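Local coordinates for FAD dependent oxidoreductase domain-containing protein (Deinococcus radiodurans R1, PDB 3C4N) that is of unknown function but probably acts as an FAD-dependent oxidoreductase, and holds ADP in a Rossmann-type nucleotide-binding domain, at residues F37-I42 against R62-V67; L66-G71 against L189-R194. All coordinates share one frame; numbering follows the deposited sequence.

Contact 1 of 2, residues F37-I42 against R62-V67; sequences FDIVVI and RSLLLV. With ADP (adenosine-5'-diphosphate), chain C.
Leu65 lies over one face of the Phe37 ring, its CG 3.9 Å from the ring centroid and nearly on the ring normal, a CH-pi contact. The pair sits in the beta-alpha-beta unit of a Rossmann-type fold, where strands 36-42 and 64-67 run parallel and helix 46-58 links them. Phe37 reaches this place because its CG stands beside the backbone N and anti to the carbonyl carbon (chi1 -60°). Ser63 pins the start of the pairing: its OG accepts the amide of Asp38 at 3.1 Å from Asp38 N, along a fairly straight bond of 162°. Beyond it the ladder turns regular. The O of Leu65 takes the N-H of Val41 at 2.9 Å from Val41 N, and Val41 O in turn accepts Val67 N, so both polar atoms of the Val41 backbone are spent on the neighbouring strand. The valine's branches part on the sheet face that carries Leu64 and Leu66. CG2 goes to Leu64 CD1 at 3.7 Å, while CG1 meets Leu66 CD2 at 3.8 Å. Helix 46-58 covers this side, touching Leu64 and Ile39; on the other face Leu65 packs on Ile223 and Val40 on Ala225. Where the strands end, the nucleotide begins: Ile42 CG2 stands 3.7 Å from C2 of the ADP adenine.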
# COMPACT_ATOMS: atom_id res chain seq x y z
N PHE A 37 3.40 1.48 -17.70
CA PHE A 37 2.02 1.36 -17.23
C PHE A 37 1.10 2.17 -18.15
O PHE A 37 1.52 3.14 -18.77
CB PHE A 37 1.88 1.88 -15.80
CG PHE A 37 2.73 1.14 -14.82
CD1 PHE A 37 4.09 1.39 -14.74
CD2 PHE A 37 2.18 0.15 -14.02
CE1 PHE A 37 4.90 0.66 -13.87
CE2 PHE A 37 2.98 -0.58 -13.15
CZ PHE A 37 4.34 -0.33 -13.08
N ASP A 38 -0.16 1.78 -18.24
CA ASP A 38 -1.06 2.54 -19.09
C ASP A 38 -1.39 3.87 -18.43
O ASP A 38 -1.49 4.90 -19.10
CB ASP A 38 -2.35 1.76 -19.34
CG ASP A 38 -2.12 0.50 -20.15
OD1 ASP A 38 -1.22 0.52 -21.03
OD2 ASP A 38 -2.83 -0.50 -19.92
N ILE A 39 -1.53 3.84 -17.11
CA ILE A 39 -1.89 5.03 -16.36
C ILE A 39 -1.07 5.21 -15.11
O ILE A 39 -0.90 4.28 -14.34
CB ILE A 39 -3.35 4.95 -15.93
CG1 ILE A 39 -4.27 4.79 -17.14
CG2 ILE A 39 -3.72 6.19 -15.16
CD1 ILE A 39 -5.68 4.42 -16.74
N VAL A 40 -0.54 6.41 -14.90
CA VAL A 40 0.22 6.66 -13.68
C VAL A 40 -0.42 7.83 -12.94
O VAL A 40 -0.60 8.92 -13.48
CB VAL A 40 1.73 6.95 -14.00
CG1 VAL A 40 2.46 7.41 -12.75
CG2 VAL A 40 2.39 5.68 -14.52
N VAL A 41 -0.81 7.60 -11.69
CA VAL A 41 -1.41 8.64 -10.88
C VAL A 41 -0.41 9.08 -9.81
O VAL A 41 0.04 8.27 -8.99
CB VAL A 41 -2.72 8.16 -10.19
CG1 VAL A 41 -3.31 9.26 -9.31
CG2 VAL A 41 -3.75 7.74 -11.23
N ILE A 42 -0.06 10.37 -9.83
CA ILE A 42 0.88 10.96 -8.88
C ILE A 42 0.09 11.66 -7.79
O ILE A 42 -0.63 12.62 -8.06
CB ILE A 42 1.81 11.99 -9.57
CG1 ILE A 42 2.51 11.33 -10.76
CG2 ILE A 42 2.82 12.56 -8.54
CD1 ILE A 42 3.31 12.28 -11.63
N ARG A 62 -6.81 -1.58 -17.79
CA ARG A 62 -5.70 -0.67 -18.00
C ARG A 62 -4.86 -0.55 -16.73
O ARG A 62 -5.30 -0.00 -15.73
CB ARG A 62 -6.24 0.71 -18.42
CG ARG A 62 -6.90 0.68 -19.79
CD ARG A 62 -5.86 0.36 -20.85
NE ARG A 62 -6.37 -0.49 -21.92
CZ ARG A 62 -7.38 -0.18 -22.72
NH1 ARG A 62 -7.76 -1.02 -23.67
NH2 ARG A 62 -8.02 0.97 -22.57
N SER A 63 -3.65 -1.10 -16.78
CA SER A 63 -2.75 -1.07 -15.63
C SER A 63 -2.59 0.37 -15.15
O SER A 63 -2.51 1.31 -15.96
CB SER A 63 -1.39 -1.67 -16.00
OG SER A 63 -0.79 -1.00 -17.10
N LEU A 64 -2.55 0.54 -13.82
CA LEU A 64 -2.41 1.86 -13.20
C LEU A 64 -1.45 1.79 -12.03
O LEU A 64 -1.52 0.87 -11.23
CB LEU A 64 -3.77 2.37 -12.72
CG LEU A 64 -3.78 3.65 -11.87
CD1 LEU A 64 -5.11 4.38 -12.09
CD2 LEU A 64 -3.58 3.32 -10.39
N LEU A 65 -0.54 2.76 -11.93
CA LEU A 65 0.44 2.81 -10.84
C LEU A 65 0.18 4.06 -9.99
O LEU A 65 0.15 5.17 -10.51
CB LEU A 65 1.86 2.87 -11.41
CG LEU A 65 3.09 2.38 -10.61
CD1 LEU A 65 4.28 3.28 -10.95
CD2 LEU A 65 2.83 2.42 -9.13
N LEU A 66 -0.00 3.89 -8.69
CA LEU A 66 -0.24 5.01 -7.79
C LEU A 66 1.07 5.35 -7.08
O LEU A 66 1.67 4.49 -6.42
CB LEU A 66 -1.32 4.65 -6.75
CG LEU A 66 -2.36 5.68 -6.34
CD1 LEU A 66 -2.74 5.48 -4.88
CD2 LEU A 66 -1.83 7.10 -6.54
N VAL A 67 1.53 6.60 -7.22
CA VAL A 67 2.77 7.03 -6.58
C VAL A 67 2.55 8.13 -5.56
O VAL A 67 1.94 9.16 -5.84
CB VAL A 67 3.82 7.53 -7.61
CG1 VAL A 67 5.19 7.73 -6.93
CG2 VAL A 67 3.93 6.55 -8.73
PB ADP C . -5.24 16.84 -2.69
O1B ADP C . -5.46 17.62 -3.91
O2B ADP C . -6.10 15.49 -2.72
O3B ADP C . -5.65 17.71 -1.39
PA ADP C . -3.12 16.40 -1.16
O1A ADP C . -2.34 17.63 -0.95
O2A ADP C . -4.26 16.30 -0.02
O3A ADP C . -3.75 16.37 -2.64
O5' ADP C . -2.23 15.07 -1.25
C5' ADP C . -1.85 14.90 -2.58
C4' ADP C . -0.65 14.00 -2.68
O4' ADP C . 0.43 14.08 -3.65
C3' ADP C . -0.08 14.37 -1.34
O3' ADP C . -0.71 13.60 -0.32
C2' ADP C . 1.43 14.10 -1.47
O2' ADP C . 1.85 13.16 -0.47
C1' ADP C . 1.58 13.58 -2.93
N9 ADP C . 2.66 14.16 -3.66
C8 ADP C . 2.95 15.53 -3.72
N7 ADP C . 4.03 15.71 -4.46
C5 ADP C . 4.45 14.51 -4.93
C6 ADP C . 5.45 14.08 -5.85
N6 ADP C . 6.09 15.00 -6.71
N1 ADP C . 5.61 12.76 -6.07
C2 ADP C . 4.82 11.86 -5.48
N3 ADP C . 3.86 12.18 -4.70
C4 ADP C . 3.57 13.52 -4.43

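Contact 2 of 2, residues L66-G71 against L189-R194. With ADP (adenosine-5'-diphosphate), chain C.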
# COMPACT_ATOMS: atom_id res chain seq x y z
N LEU A 66 -0.00 3.89 -8.69
CA LEU A 66 -0.24 5.01 -7.79
C LEU A 66 1.07 5.35 -7.08
O LEU A 66 1.67 4.49 -6.42
CB LEU A 66 -1.32 4.65 -6.75
CG LEU A 66 -2.36 5.68 -6.34
CD1 LEU A 66 -2.74 5.48 -4.88
CD2 LEU A 66 -1.83 7.10 -6.54
N VAL A 67 1.53 6.60 -7.22
CA VAL A 67 2.77 7.03 -6.58
C VAL A 67 2.55 8.13 -5.56
O VAL A 67 1.94 9.16 -5.84
CB VAL A 67 3.82 7.53 -7.61
CG1 VAL A 67 5.19 7.73 -6.93
CG2 VAL A 67 3.93 6.55 -8.73
N GLU A 68 3.07 7.90 -4.37
CA GLU A 68 2.93 8.83 -3.28
C GLU A 68 4.27 8.98 -2.58
O GLU A 68 4.94 7.98 -2.32
CB GLU A 68 1.86 8.28 -2.34
CG GLU A 68 1.92 8.83 -0.97
CD GLU A 68 1.64 10.30 -0.94
OE1 GLU A 68 2.24 10.97 -0.07
OE2 GLU A 68 0.82 10.78 -1.76
N GLU A 69 4.68 10.20 -2.28
CA GLU A 69 5.96 10.40 -1.62
C GLU A 69 5.88 10.21 -0.12
O GLU A 69 6.90 9.99 0.54
CB GLU A 69 6.55 11.77 -1.95
CG GLU A 69 5.71 12.95 -1.52
CD GLU A 69 6.34 14.28 -1.93
OE1 GLU A 69 5.74 15.34 -1.61
OE2 GLU A 69 7.42 14.24 -2.57
N GLY A 70 4.68 10.31 0.41
CA GLY A 70 4.50 10.12 1.84
C GLY A 70 3.98 8.71 2.05
O GLY A 70 4.23 7.81 1.24
N GLY A 71 3.27 8.51 3.15
CA GLY A 71 2.72 7.20 3.42
C GLY A 71 1.23 7.17 3.17
O GLY A 71 0.64 8.15 2.70
N LEU A 189 0.98 0.10 -6.35
CA LEU A 189 1.16 1.08 -5.29
C LEU A 189 2.63 1.33 -5.00
O LEU A 189 3.41 0.40 -4.82
CB LEU A 189 0.45 0.61 -4.02
CG LEU A 189 0.39 1.53 -2.78
CD1 LEU A 189 1.71 1.52 -2.04
CD2 LEU A 189 -0.01 2.93 -3.19
N LEU A 190 2.99 2.60 -4.96
CA LEU A 190 4.35 2.98 -4.68
C LEU A 190 4.29 4.12 -3.66
O LEU A 190 3.76 5.19 -3.95
CB LEU A 190 5.02 3.44 -5.97
CG LEU A 190 6.41 2.92 -6.28
CD1 LEU A 190 6.46 1.40 -6.19
CD2 LEU A 190 6.80 3.38 -7.68
N LEU A 191 4.80 3.88 -2.46
CA LEU A 191 4.79 4.90 -1.42
C LEU A 191 6.20 5.43 -1.20
O LEU A 191 7.16 4.93 -1.78
CB LEU A 191 4.25 4.32 -0.12
CG LEU A 191 2.85 3.72 -0.20
CD1 LEU A 191 2.51 3.02 1.10
CD2 LEU A 191 1.83 4.80 -0.50
N ASN A 192 6.31 6.44 -0.34
CA ASN A 192 7.59 7.05 -0.01
C ASN A 192 8.46 7.23 -1.25
O ASN A 192 9.67 6.99 -1.22
CB ASN A 192 8.30 6.20 1.04
CG ASN A 192 7.39 5.82 2.21
OD1 ASN A 192 6.89 4.70 2.30
ND2 ASN A 192 7.17 6.78 3.11
N THR A 193 7.83 7.66 -2.33
CA THR A 193 8.50 7.88 -3.61
C THR A 193 8.09 9.22 -4.23
O THR A 193 6.90 9.51 -4.43
CB THR A 193 8.13 6.76 -4.59
OG1 THR A 193 8.10 5.51 -3.89
CG2 THR A 193 9.13 6.68 -5.71
N ARG A 194 9.09 10.02 -4.56
CA ARG A 194 8.84 11.31 -5.17
C ARG A 194 8.89 11.12 -6.67
O ARG A 194 9.85 10.60 -7.21
CB ARG A 194 9.89 12.32 -4.71
CG ARG A 194 9.72 13.72 -5.28
CD ARG A 194 10.70 14.69 -4.63
NE ARG A 194 12.10 14.34 -4.88
CZ ARG A 194 12.71 14.43 -6.06
NH1 ARG A 194 12.04 14.87 -7.12
NH2 ARG A 194 13.99 14.10 -6.19
PB ADP C . -5.24 16.84 -2.69
O1B ADP C . -5.46 17.62 -3.91
O2B ADP C . -6.10 15.49 -2.72
O3B ADP C . -5.65 17.71 -1.39
PA ADP C . -3.12 16.40 -1.16
O1A ADP C . -2.34 17.63 -0.95
O2A ADP C . -4.26 16.30 -0.02
O3A ADP C . -3.75 16.37 -2.64
O5' ADP C . -2.23 15.07 -1.25
C5' ADP C . -1.85 14.90 -2.58
C4' ADP C . -0.65 14.00 -2.68
O4' ADP C . 0.43 14.08 -3.65
C3' ADP C . -0.08 14.37 -1.34
O3' ADP C . -0.71 13.60 -0.32
C2' ADP C . 1.43 14.10 -1.47
O2' ADP C . 1.85 13.16 -0.47
C1' ADP C . 1.58 13.58 -2.93
N9 ADP C . 2.66 14.16 -3.66
C8 ADP C . 2.95 15.53 -3.72
N7 ADP C . 4.03 15.71 -4.46
C5 ADP C . 4.45 14.51 -4.93
C6 ADP C . 5.45 14.08 -5.85
N6 ADP C . 6.09 15.00 -6.71
N1 ADP C . 5.61 12.76 -6.07
C2 ADP C . 4.82 11.86 -5.48
N3 ADP C . 3.86 12.18 -4.70
C4 ADP C . 3.57 13.52 -4.43
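Glu69 and Arg194 meet at the rim of the nucleotide pocket, the carboxylate crossing the aliphatic part of the arginine with OE2 3.6 Å from Arg194 CG. The guanidinium itself turns away, its plane 70° from that of the acid, and no salt bridge forms. The glutamate's main business is with ADP. CG leaves between the backbone N and the carbonyl carbon (chi1 61°) and the chain then runs straight (chi2 -178°), which lays it along the adenine: Glu69 CD sits above ADP C5 at 3.6 Å, with the carboxylate nearly parallel to the base. An alanine here would probably leave that face of the adenine without its flat cover and Arg194 CG without the oxygen beside it.

Before this along the chain, the end of strand 64-67 pairs with strand 188-190 through Leu190 N to Leu66 O, 2.7 Å, and Glu68 N to Leu190 O, 2.8 Å. Past Val67 and Leu190 the two segments turn out of the parallel pairing but stay bonded, Thr193 N to Glu68 O and Asn192 N to Gly70 O, each 2.9 Å. Val67 and Thr193 cross at about a right angle, Val67 CG1 lying 3.9 Å from Thr193 CB. Leu191 CD2 packs against Glu68 CB at 3.9 Å, and Leu191 also meets Leu191 of the second subunit. The Glu68 carboxylate lies beside the ribose O2', though OE1 is too close there to be trusted in detail, while OE2 takes the amide of Ala44. Just past the end of strand 64-67, it probably corresponds to the acid that binds the ribose in classical dinucleotide-binding folds. Two neighbouring acids thus lie against the nucleoside, one beside the ribose and one over the base, consistent with a site for the adenosine half of FAD.

How the contacts relate
From the N terminus, strand 36-42 leads into helix 46-58, and contact 1 closes that short excursion when 62-67 returns beside 37-42, with 19 residues between the two segments. Contact 2 takes over at Leu66 and Val67, which the two share, and closes a far longer loop of 117 residues by bringing 189-194 up to 66-71. The loops therefore follow one another, neither nested nor crossed. Strand 64-67 is the middle member of three parallel neighbours, with 36-42 along one edge and 188-190 along the other. Leu65 CD2 bridges the contacts directly, 4.0 Å from Leu190 CB, and both contacts reach the same ADP.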